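Phytoene synthase (Enterococcus hirae, PDB 5IYS) probably joins prenyl diphosphates head to head as a dehydrosqualene synthase of the squalene/phytoene synthase family, using magnesium ions to hold the diphosphate groups. Local coordinates at residues A[54-57]-A[58-62]. Sequence-based numbering, arbitrary orientation.
Sequences RADD and LIDRD. With MG (magnesium ion), chain E; MG (magnesium ion), chain F; FPS (S-[(2E,6E)-3,7,11-trimethyldodeca-2,6,10-trienyl] trihydrogen thiodiphosphate), chain H.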
loop_
_atom_site.group_PDB
_atom_site.type_symbol
_atom_site.label_atom_id
_atom_site.label_comp_id
_atom_site.label_asym_id
_atom_site.label_seq_id
_atom_site.Cartn_x
_atom_site.Cartn_y
_atom_site.Cartn_z
ATOM N N ARG A 54 5.253 -9.841 4.542
ATOM C CA ARG A 54 5.939 -10.546 5.637
ATOM C C ARG A 54 6.273 -9.608 6.789
ATOM O O ARG A 54 5.944 -9.897 7.952
ATOM C CB ARG A 54 7.202 -11.280 5.152
ATOM C CG ARG A 54 8.044 -11.804 6.312
ATOM C CD ARG A 54 9.358 -12.463 5.863
ATOM N NE ARG A 54 9.123 -13.611 4.997
ATOM C CZ ARG A 54 10.084 -14.265 4.351
ATOM N NH1 ARG A 54 11.367 -13.957 4.539
ATOM N NH2 ARG A 54 9.748 -15.275 3.564
ATOM N N ALA A 55 6.775 -8.412 6.465
ATOM C CA ALA A 55 7.131 -7.438 7.495
ATOM C C ALA A 55 5.890 -7.020 8.271
ATOM O O ALA A 55 5.934 -6.805 9.487
ATOM C CB ALA A 55 7.797 -6.211 6.882
ATOM N N ASP A 56 4.787 -6.849 7.561
ATOM C CA ASP A 56 3.569 -6.328 8.178
ATOM C C ASP A 56 2.826 -7.359 9.037
ATOM O O ASP A 56 2.167 -7.021 10.035
ATOM C CB ASP A 56 2.628 -5.803 7.104
ATOM C CG ASP A 56 1.328 -5.263 7.685
ATOM O OD1 ASP A 56 1.273 -4.072 8.079
ATOM O OD2 ASP A 56 0.357 -6.041 7.717
ATOM N N ASP A 57 2.843 -8.606 8.586
ATOM C CA ASP A 57 2.133 -9.663 9.297
ATOM C C ASP A 57 2.872 -9.941 10.597
ATOM O O ASP A 57 2.252 -10.078 11.657
ATOM C CB ASP A 57 2.101 -10.926 8.450
ATOM C CG ASP A 57 0.969 -10.909 7.456
ATOM O OD1 ASP A 57 0.153 -9.965 7.521
ATOM O OD2 ASP A 57 0.912 -11.830 6.615
ATOM N N LEU A 58 4.198 -9.946 10.513
ATOM C CA LEU A 58 5.045 -10.036 11.708
ATOM C C LEU A 58 4.571 -9.144 12.861
ATOM O O LEU A 58 4.499 -9.576 14.021
ATOM C CB LEU A 58 6.490 -9.704 11.349
ATOM C CG LEU A 58 7.265 -10.854 10.722
ATOM C CD1 LEU A 58 8.685 -10.407 10.375
ATOM C CD2 LEU A 58 7.328 -12.055 11.663
ATOM N N ILE A 59 4.228 -7.899 12.553
ATOM C CA ILE A 59 3.859 -6.946 13.597
ATOM C C ILE A 59 2.360 -6.967 13.876
ATOM O O ILE A 59 1.959 -7.270 14.999
ATOM C CB ILE A 59 4.377 -5.534 13.285
ATOM C CG1 ILE A 59 5.905 -5.583 13.231
ATOM C CG2 ILE A 59 3.924 -4.525 14.344
ATOM C CD1 ILE A 59 6.540 -6.355 14.386
ATOM N N ASP A 60 1.542 -6.787 12.840
ATOM C CA ASP A 60 0.094 -6.637 13.024
ATOM C C ASP A 60 -0.625 -7.927 13.440
ATOM O O ASP A 60 -1.598 -7.888 14.198
ATOM C CB ASP A 60 -0.574 -6.064 11.770
ATOM C CG ASP A 60 -0.170 -4.624 11.479
ATOM O OD1 ASP A 60 0.630 -4.034 12.241
ATOM O OD2 ASP A 60 -0.610 -4.107 10.426
ATOM N N ARG A 61 -0.245 -9.050 12.840
ATOM C CA ARG A 61 -0.834 -10.333 13.221
ATOM C C ARG A 61 -0.130 -10.868 14.473
ATOM O O ARG A 61 -0.747 -11.084 15.523
ATOM C CB ARG A 61 -0.675 -11.346 12.078
ATOM C CG ARG A 61 -1.900 -11.578 11.204
ATOM C CD ARG A 61 -1.926 -13.028 10.741
ATOM N NE ARG A 61 -0.575 -13.590 10.730
ATOM C CZ ARG A 61 0.060 -14.033 9.646
ATOM N NH1 ARG A 61 -0.554 -14.058 8.468
ATOM N NH2 ARG A 61 1.310 -14.467 9.745
ATOM N N ASP A 62 1.177 -11.073 14.346
ATOM C CA ASP A 62 1.918 -11.904 15.284
ATOM C C ASP A 62 2.465 -11.104 16.477
ATOM O O ASP A 62 2.801 -11.680 17.513
ATOM C CB ASP A 62 3.034 -12.659 14.546
ATOM C CG ASP A 62 2.517 -13.493 13.367
ATOM O OD1 ASP A 62 1.290 -13.564 13.135
ATOM O OD2 ASP A 62 3.347 -14.139 12.694
HETATM MG MG MG E . 0.162 -2.697 9.202
HETATM MG MG MG F . -1.589 -5.380 8.574
HETATM C C1 FPS H . -1.534 -2.767 4.627
HETATM S S1 FPS H . -2.124 -1.443 5.636
HETATM C C2 FPS H . -0.064 -2.981 4.891
HETATM C C3 FPS H . 0.916 -2.136 4.520
HETATM C C4 FPS H . 0.662 -0.802 3.872
HETATM C C5 FPS H . 2.341 -2.541 4.823
HETATM C C6 FPS H . 2.828 -3.639 3.879
HETATM C C7 FPS H . 2.495 -3.301 2.436
HETATM C C8 FPS H . 1.940 -4.207 1.618
HETATM C C10 FPS H . 1.593 -3.750 0.221
HETATM C C9 FPS H . 1.588 -5.588 2.103
HETATM C C11 FPS H . 2.699 -3.998 -0.780
HETATM C C12 FPS H . 1.983 -3.871 -2.118
HETATM C C13 FPS H . 2.591 -3.970 -3.314
HETATM C C14 FPS H . 4.058 -4.229 -3.473
HETATM C C15 FPS H . 1.758 -3.800 -4.545
HETATM P PA FPS H . -2.790 -2.521 7.236
HETATM O O1A FPS H . -1.653 -3.260 7.838
HETATM O O2A FPS H . -3.392 -1.499 8.324
HETATM O O3A FPS H . -4.085 -3.361 6.743
HETATM P PB FPS H . -4.225 -4.935 6.539
HETATM O O1B FPS H . -5.258 -5.366 7.546
HETATM O O2B FPS H . -2.943 -5.701 6.782
HETATM O O3B FPS H . -4.674 -5.144 5.109
HETATM O O HOH W 1 -1.354 -7.386 9.035
HETATM O O HOH W 2 1.875 -2.411 10.514
HETATM O O HOH W 3 -1.332 -1.429 10.497
HETATM O O HOH W 4 0.754 -0.977 7.750
HETATM O O HOH W 5 -3.602 -5.373 9.718
#
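Asp-56 and Asp-60, one turn apart on helix 39-60, clasp two magnesium ions against the diphosphate of farnesyl thiodiphosphate. In Asp-56, CB lies 3.9 Å from the ligand's C6. With CG anti to the backbone N (chi1 179°), the carboxylate extends from the helix toward the ions: OD1 binds the chain E magnesium ion at 2.1 Å, OD2 the chain F ion at 2.2 Å. Asp-60 OD2 alone bridges both, with the longer bond, 2.5 Å, to the chain F ion; its OD1 lies 2.7 Å from a magnesium-bound water, a probable donor, and pairs with Arg-182. The carboxylate planes are turned 81° against each other. Ligand O1A also bridges the ions, O2B joins the chain F ion, and three and two waters, respectively, bring each to six ligands. Asp-57 binds no metal: its CB lies over one face of the Arg-61 guanidinium, OD2 meets NH1 at 3.2 Å by charge alone, and OD1 pairs with Arg-53, which also binds the ligand. Short aspartates keep the carboxylates near the helix, fitting a DDxxD motif. The magnesium charge would probably help a natural substrate lose diphosphate at its C1–O bond, where this ligand has S1.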